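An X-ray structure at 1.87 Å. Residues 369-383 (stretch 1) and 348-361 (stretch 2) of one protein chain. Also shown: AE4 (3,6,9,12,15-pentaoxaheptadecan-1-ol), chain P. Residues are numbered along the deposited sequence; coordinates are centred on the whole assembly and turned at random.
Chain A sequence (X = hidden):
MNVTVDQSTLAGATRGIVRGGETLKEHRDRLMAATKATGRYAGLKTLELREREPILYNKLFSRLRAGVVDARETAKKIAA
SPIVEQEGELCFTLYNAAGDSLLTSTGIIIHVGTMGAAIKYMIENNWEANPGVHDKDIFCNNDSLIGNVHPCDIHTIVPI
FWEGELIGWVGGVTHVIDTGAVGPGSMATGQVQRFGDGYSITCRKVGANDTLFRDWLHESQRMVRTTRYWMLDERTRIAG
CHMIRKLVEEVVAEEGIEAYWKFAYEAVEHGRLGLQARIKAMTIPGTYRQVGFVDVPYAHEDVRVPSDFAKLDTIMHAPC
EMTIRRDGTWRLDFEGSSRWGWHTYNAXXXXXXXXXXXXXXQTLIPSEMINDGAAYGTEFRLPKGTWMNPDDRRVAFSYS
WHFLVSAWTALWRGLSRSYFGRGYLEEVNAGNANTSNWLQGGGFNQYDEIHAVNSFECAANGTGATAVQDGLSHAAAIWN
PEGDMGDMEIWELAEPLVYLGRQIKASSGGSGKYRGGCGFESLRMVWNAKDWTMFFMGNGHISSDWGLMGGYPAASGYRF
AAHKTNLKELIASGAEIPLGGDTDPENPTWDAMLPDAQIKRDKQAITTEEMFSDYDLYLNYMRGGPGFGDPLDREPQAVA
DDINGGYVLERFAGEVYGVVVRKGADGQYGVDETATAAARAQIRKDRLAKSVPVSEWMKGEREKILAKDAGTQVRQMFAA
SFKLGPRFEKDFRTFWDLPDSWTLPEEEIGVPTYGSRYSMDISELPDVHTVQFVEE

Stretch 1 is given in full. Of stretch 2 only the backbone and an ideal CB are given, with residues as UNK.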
# COMPACT_ATOMS: atom_id res chain seq x y z
N MET A 369 28.14 28.11 0.39
CA MET A 369 27.41 27.26 -0.57
C MET A 369 26.51 26.30 0.21
O MET A 369 26.98 25.59 1.13
CB MET A 369 28.37 26.45 -1.45
CG MET A 369 29.27 27.26 -2.39
SD MET A 369 28.30 28.09 -3.67
CE MET A 369 28.09 26.75 -4.83
N ILE A 370 25.22 26.28 -0.15
CA ILE A 370 24.23 25.41 0.50
C ILE A 370 24.02 24.19 -0.44
O ILE A 370 23.25 24.25 -1.42
CB ILE A 370 22.92 26.18 0.74
CG1 ILE A 370 23.16 27.48 1.52
CG2 ILE A 370 21.86 25.30 1.39
CD1 ILE A 370 23.71 27.29 2.90
N ASN A 371 24.75 23.11 -0.14
CA ASN A 371 24.76 21.89 -0.91
C ASN A 371 25.38 20.75 -0.08
O ASN A 371 25.60 20.94 1.13
CB ASN A 371 25.44 22.12 -2.28
CG ASN A 371 26.92 22.51 -2.17
OD1 ASN A 371 27.61 22.18 -1.20
ND2 ASN A 371 27.43 23.20 -3.19
N ASP A 372 25.68 19.60 -0.69
CA ASP A 372 26.18 18.43 0.04
C ASP A 372 27.62 18.54 0.57
O ASP A 372 28.05 17.67 1.35
CB ASP A 372 26.03 17.15 -0.81
CG ASP A 372 24.59 16.69 -0.91
OD1 ASP A 372 23.75 17.06 -0.02
OD2 ASP A 372 24.21 15.97 -1.88
N GLY A 373 28.36 19.59 0.19
CA GLY A 373 29.74 19.77 0.66
C GLY A 373 29.90 19.67 2.18
O GLY A 373 30.81 18.94 2.68
N ALA A 374 29.00 20.35 2.91
CA ALA A 374 29.03 20.32 4.37
C ALA A 374 28.78 18.93 4.98
O ALA A 374 29.31 18.62 6.06
CB ALA A 374 28.06 21.36 4.94
N ALA A 375 28.03 18.06 4.31
CA ALA A 375 27.90 16.66 4.79
C ALA A 375 29.22 15.91 4.69
O ALA A 375 29.56 15.16 5.60
CB ALA A 375 26.82 15.90 4.02
N TYR A 376 29.96 16.11 3.59
CA TYR A 376 31.30 15.52 3.45
C TYR A 376 32.29 16.07 4.52
O TYR A 376 33.28 15.41 4.83
CB TYR A 376 31.88 15.68 2.01
CG TYR A 376 31.18 14.82 0.97
CD1 TYR A 376 31.47 13.46 0.88
CD2 TYR A 376 30.18 15.32 0.13
CE1 TYR A 376 30.82 12.65 -0.03
CE2 TYR A 376 29.53 14.52 -0.80
CZ TYR A 376 29.85 13.17 -0.87
OH TYR A 376 29.19 12.33 -1.75
N GLY A 377 32.04 17.24 5.10
CA GLY A 377 32.90 17.79 6.14
C GLY A 377 32.50 17.46 7.57
O GLY A 377 33.07 18.02 8.49
N THR A 378 31.54 16.55 7.75
CA THR A 378 31.04 16.14 9.08
C THR A 378 31.11 14.60 9.22
O THR A 378 30.79 13.88 8.28
CB THR A 378 29.57 16.60 9.25
OG1 THR A 378 29.44 17.99 8.96
CG2 THR A 378 29.06 16.33 10.65
N GLU A 379 31.58 14.10 10.36
CA GLU A 379 31.58 12.65 10.64
C GLU A 379 30.38 12.29 11.54
O GLU A 379 30.12 13.01 12.52
CB GLU A 379 32.86 12.21 11.32
CG GLU A 379 34.13 12.33 10.49
CD GLU A 379 35.40 12.17 11.33
OE1 GLU A 379 36.42 12.72 10.89
OE2 GLU A 379 35.36 11.62 12.47
N PHE A 380 29.63 11.22 11.21
CA PHE A 380 28.50 10.78 12.01
C PHE A 380 28.66 9.32 12.42
O PHE A 380 29.07 8.50 11.61
CB PHE A 380 27.16 10.91 11.25
CG PHE A 380 26.85 12.29 10.70
CD1 PHE A 380 26.17 13.24 11.47
CD2 PHE A 380 27.13 12.61 9.36
CE1 PHE A 380 25.81 14.48 10.94
CE2 PHE A 380 26.77 13.84 8.82
CZ PHE A 380 26.13 14.78 9.63
N ARG A 381 28.34 9.03 13.68
CA ARG A 381 28.29 7.64 14.17
C ARG A 381 26.91 7.35 14.81
O ARG A 381 26.57 7.93 15.86
CB ARG A 381 29.44 7.31 15.14
CG ARG A 381 29.33 5.92 15.75
CD ARG A 381 30.63 5.36 16.34
NE ARG A 381 30.46 3.98 16.84
CZ ARG A 381 29.88 3.62 18.01
NH1 ARG A 381 29.43 4.52 18.87
NH2 ARG A 381 29.78 2.33 18.32
N LEU A 382 26.14 6.47 14.15
CA LEU A 382 24.80 6.09 14.56
C LEU A 382 24.75 4.57 14.70
O LEU A 382 24.66 3.85 13.69
CB LEU A 382 23.74 6.52 13.53
CG LEU A 382 23.71 7.91 12.88
CD1 LEU A 382 22.41 8.16 12.10
CD2 LEU A 382 23.92 8.98 13.89
N PRO A 383 24.81 4.05 15.94
CA PRO A 383 24.89 2.60 16.06
C PRO A 383 23.68 1.88 15.44
O PRO A 383 22.57 2.35 15.57
CB PRO A 383 24.98 2.38 17.57
CG PRO A 383 25.66 3.60 18.05
CD PRO A 383 25.04 4.71 17.23
N UNK A 348 15.83 7.04 9.89
CA UNK A 348 16.81 6.42 9.01
C UNK A 348 18.07 7.27 9.08
O UNK A 348 17.98 8.47 9.40
CB UNK A 348 16.29 6.30 7.58
N UNK A 349 19.23 6.66 8.81
CA UNK A 349 20.50 7.39 8.87
C UNK A 349 20.51 8.65 7.97
O UNK A 349 21.04 9.68 8.36
CB UNK A 349 21.64 6.46 8.46
N UNK A 350 19.93 8.57 6.79
CA UNK A 350 19.84 9.69 5.86
C UNK A 350 18.98 10.85 6.39
O UNK A 350 19.42 12.00 6.37
CB UNK A 350 19.27 9.20 4.53
N UNK A 351 17.74 10.57 6.82
CA UNK A 351 16.89 11.64 7.34
C UNK A 351 17.47 12.26 8.64
O UNK A 351 17.41 13.47 8.82
CB UNK A 351 15.48 11.10 7.60
N UNK A 352 18.03 11.41 9.52
CA UNK A 352 18.64 11.92 10.73
C UNK A 352 19.82 12.87 10.47
O UNK A 352 19.85 13.98 11.01
CB UNK A 352 19.11 10.74 11.59
N UNK A 353 20.77 12.46 9.64
CA UNK A 353 21.96 13.27 9.34
C UNK A 353 21.66 14.49 8.42
O UNK A 353 22.29 15.58 8.56
CB UNK A 353 23.02 12.38 8.68
N UNK A 354 20.71 14.33 7.49
CA UNK A 354 20.24 15.46 6.65
C UNK A 354 19.60 16.59 7.49
O UNK A 354 19.81 17.78 7.20
CB UNK A 354 19.23 14.95 5.62
N UNK A 355 18.88 16.22 8.56
CA UNK A 355 18.35 17.22 9.48
C UNK A 355 19.42 17.98 10.27
O UNK A 355 19.25 19.17 10.56
CB UNK A 355 17.39 16.54 10.46
N UNK A 356 20.51 17.29 10.63
CA UNK A 356 21.65 17.98 11.26
C UNK A 356 22.23 19.01 10.27
O UNK A 356 22.58 20.14 10.67
CB UNK A 356 22.72 16.98 11.69
N UNK A 357 22.29 18.63 8.99
CA UNK A 357 22.74 19.53 7.90
C UNK A 357 21.81 20.74 7.80
O UNK A 357 22.30 21.87 7.71
CB UNK A 357 22.78 18.79 6.56
N UNK A 358 20.49 20.53 7.90
CA UNK A 358 19.52 21.63 7.93
C UNK A 358 19.82 22.62 9.07
O UNK A 358 19.87 23.85 8.85
CB UNK A 358 18.10 21.07 8.08
N UNK A 359 20.06 22.09 10.27
CA UNK A 359 20.45 22.93 11.39
C UNK A 359 21.71 23.74 11.09
O UNK A 359 21.74 24.97 11.37
CB UNK A 359 20.67 22.07 12.64
N UNK A 360 22.73 23.09 10.54
CA UNK A 360 23.94 23.80 10.11
C UNK A 360 23.67 25.00 9.17
O UNK A 360 24.28 26.05 9.33
CB UNK A 360 24.87 22.81 9.41
N UNK A 361 22.77 24.82 8.20
CA UNK A 361 22.39 25.91 7.27
C UNK A 361 21.77 27.14 7.96
O UNK A 361 21.79 28.21 7.37
CB UNK A 361 21.40 25.37 6.24
C2 AE4 P . 35.60 8.34 6.80
C3 AE4 P . 35.18 7.78 5.44
O4 AE4 P . 35.06 8.86 4.51
C5 AE4 P . 35.13 8.49 3.12
C6 AE4 P . 34.33 9.48 2.26
O7 AE4 P . 33.12 8.91 1.73
C8 AE4 P . 32.11 8.71 2.74
C9 AE4 P . 30.91 8.03 2.11
C11 AE4 P . 28.99 9.36 2.69
O10 AE4 P . 29.97 9.03 1.71
C12 AE4 P . 28.86 10.88 2.76
O13 AE4 P . 27.94 11.35 1.78
C14 AE4 P . 27.35 12.58 2.15
C15 AE4 P . 26.53 13.14 0.99
O16 AE4 P . 25.34 12.36 0.87
C17 AE4 P . 24.19 12.94 1.48
C18 AE4 P . 22.99 12.08 1.09
O19 AE4 P . 22.88 12.02 -0.35

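Stretch 2 is a helix from 349 onward, running at 142° to strand 378-381, so its positions meet stretch 1 in reverse order.

Position 348 lies just before the helix, its CB pointing away from stretch 1. A side chain able to accept from a free amide of the first turn would suit it: Ser, Thr, Asp, Asn or His. It is His 348, whose ND1 caps the helix by accepting from the backbone N of position 350 (3.1 Å).

At 349 the CB points sideways, 4.1 Å from Leu 382 CD1 in its ideal position. The CB itself fills the contact, so many side chains would suit if the rest leads away. In Gln 349 CB packs 3.9 Å from Leu 382 CD1, the chain beyond it turns away, and the amide is hydrogen-bonded elsewhere in the structure.

Positions 350 and 351 have no contact with stretch 1, which therefore hardly restricts them; they are Val 350 and Ser 351.

Position 352 points toward Leu 382, with the ideal CB 4.2 Å from CD1, and an apolar residue, aliphatic or aromatic, is expected. Phe 352 adopts chi1 t and brings CD2 to 3.7 Å from Leu 382 CD1.

At 353 the ideal CB is already 4.0 Å from Phe 380 CE2. Little depth remains, favouring Ala, Ser, Thr or Val. Thr 353 sets CG2 over the face of the Phe 380 ring, 3.7 Å from its centroid, a CH-pi contact, while OG1 donates to Gln 349 O (2.8 Å).

Positions 354 and 355 make no contact with stretch 1; Ser 354 OG donates to Val 350 O (2.8 Å), and Gly 355 follows.

Position 356 faces Phe 380, its ideal CB 4.0 Å from CE1, so Val, Leu, Ile or Met would fit. Ile 356 extends CD1 to 3.7 Å from Phe 380 CE1.

At 357 the CB points toward stretch 1 but has nothing of it within 5.5 Å. A long side chain is called for, preferably with a donor for the carbonyl of Asn 371 and apolar surface for Ile 370 and Ala 374. Trp 357 supplies both: NE1 donates to Asn 371 O (2.9 Å), CH2 lies 3.9 Å from Ile 370 CG2, and CD1 3.9 Å from Ala 374 CB.

Positions 358 and 359 are out of reach and are Val 358 and Met 359.

Position 360 points toward Ala 374 and Thr 378 across a gap that suits Leu or Met. Met 360 spans it, placing CE 3.8 Å from Ala 374 CB.

At 361 the CB points toward stretch 1, and the ideal CB lies 4.5 Å from Ile 370 CD1, suiting Val, Ile or Thr. Thr 361 packs CG2 4.1 Å from Ile 370 CG2 and donates through OG1 to Val 358 O (2.6 Å).

Stretch 2, residues 348-361: HQVSFTSGIWVMMT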
# COMPACT_ATOMS: atom_id res chain seq x y z
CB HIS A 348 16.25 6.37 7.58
CG HIS A 348 17.06 5.58 6.60
ND1 HIS A 348 18.18 6.10 5.98
CD2 HIS A 348 16.85 4.37 6.03
CE1 HIS A 348 18.66 5.21 5.12
NE2 HIS A 348 17.87 4.16 5.12
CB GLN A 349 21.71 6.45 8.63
CG GLN A 349 21.87 5.95 7.19
CD GLN A 349 23.15 5.11 7.05
OE1 GLN A 349 24.14 5.56 6.51
NE2 GLN A 349 23.11 3.89 7.55
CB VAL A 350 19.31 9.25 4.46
CG1 VAL A 350 19.04 10.45 3.58
CG2 VAL A 350 20.28 8.28 3.76
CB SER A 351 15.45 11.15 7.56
OG SER A 351 15.39 10.05 8.48
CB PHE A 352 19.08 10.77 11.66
CG PHE A 352 19.58 11.24 13.01
CD1 PHE A 352 18.68 11.55 14.01
CD2 PHE A 352 20.91 11.39 13.25
CE1 PHE A 352 19.13 12.01 15.26
CE2 PHE A 352 21.38 11.81 14.52
CZ PHE A 352 20.48 12.14 15.50
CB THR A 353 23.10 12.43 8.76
OG1 THR A 353 22.70 11.82 7.53
CG2 THR A 353 23.57 11.36 9.77
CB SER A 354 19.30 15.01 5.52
OG SER A 354 19.99 14.12 4.64
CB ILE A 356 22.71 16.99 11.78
CG1 ILE A 356 22.12 16.14 12.92
CG2 ILE A 356 23.98 17.75 12.29
CD1 ILE A 356 22.94 14.89 13.28
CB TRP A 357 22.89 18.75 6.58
CG TRP A 357 23.23 19.58 5.39
CD1 TRP A 357 24.46 19.87 4.92
CD2 TRP A 357 22.31 20.24 4.52
NE1 TRP A 357 24.39 20.66 3.79
CE2 TRP A 357 23.06 20.89 3.51
CE3 TRP A 357 20.90 20.31 4.45
CZ2 TRP A 357 22.46 21.61 2.47
CZ3 TRP A 357 20.30 21.02 3.44
CH2 TRP A 357 21.08 21.68 2.47
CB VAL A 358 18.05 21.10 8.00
CG1 VAL A 358 17.06 22.24 8.22
CG2 VAL A 358 17.69 20.35 6.71
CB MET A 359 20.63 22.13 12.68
CG MET A 359 21.12 23.01 13.82
SD MET A 359 22.08 22.19 15.06
CE MET A 359 23.49 21.65 14.16
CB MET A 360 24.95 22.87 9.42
CG MET A 360 25.57 21.79 10.31
SD MET A 360 26.36 20.43 9.39
CE MET A 360 27.71 21.22 8.75
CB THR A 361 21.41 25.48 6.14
OG1 THR A 361 20.07 25.31 6.65
CG2 THR A 361 21.91 24.22 5.37
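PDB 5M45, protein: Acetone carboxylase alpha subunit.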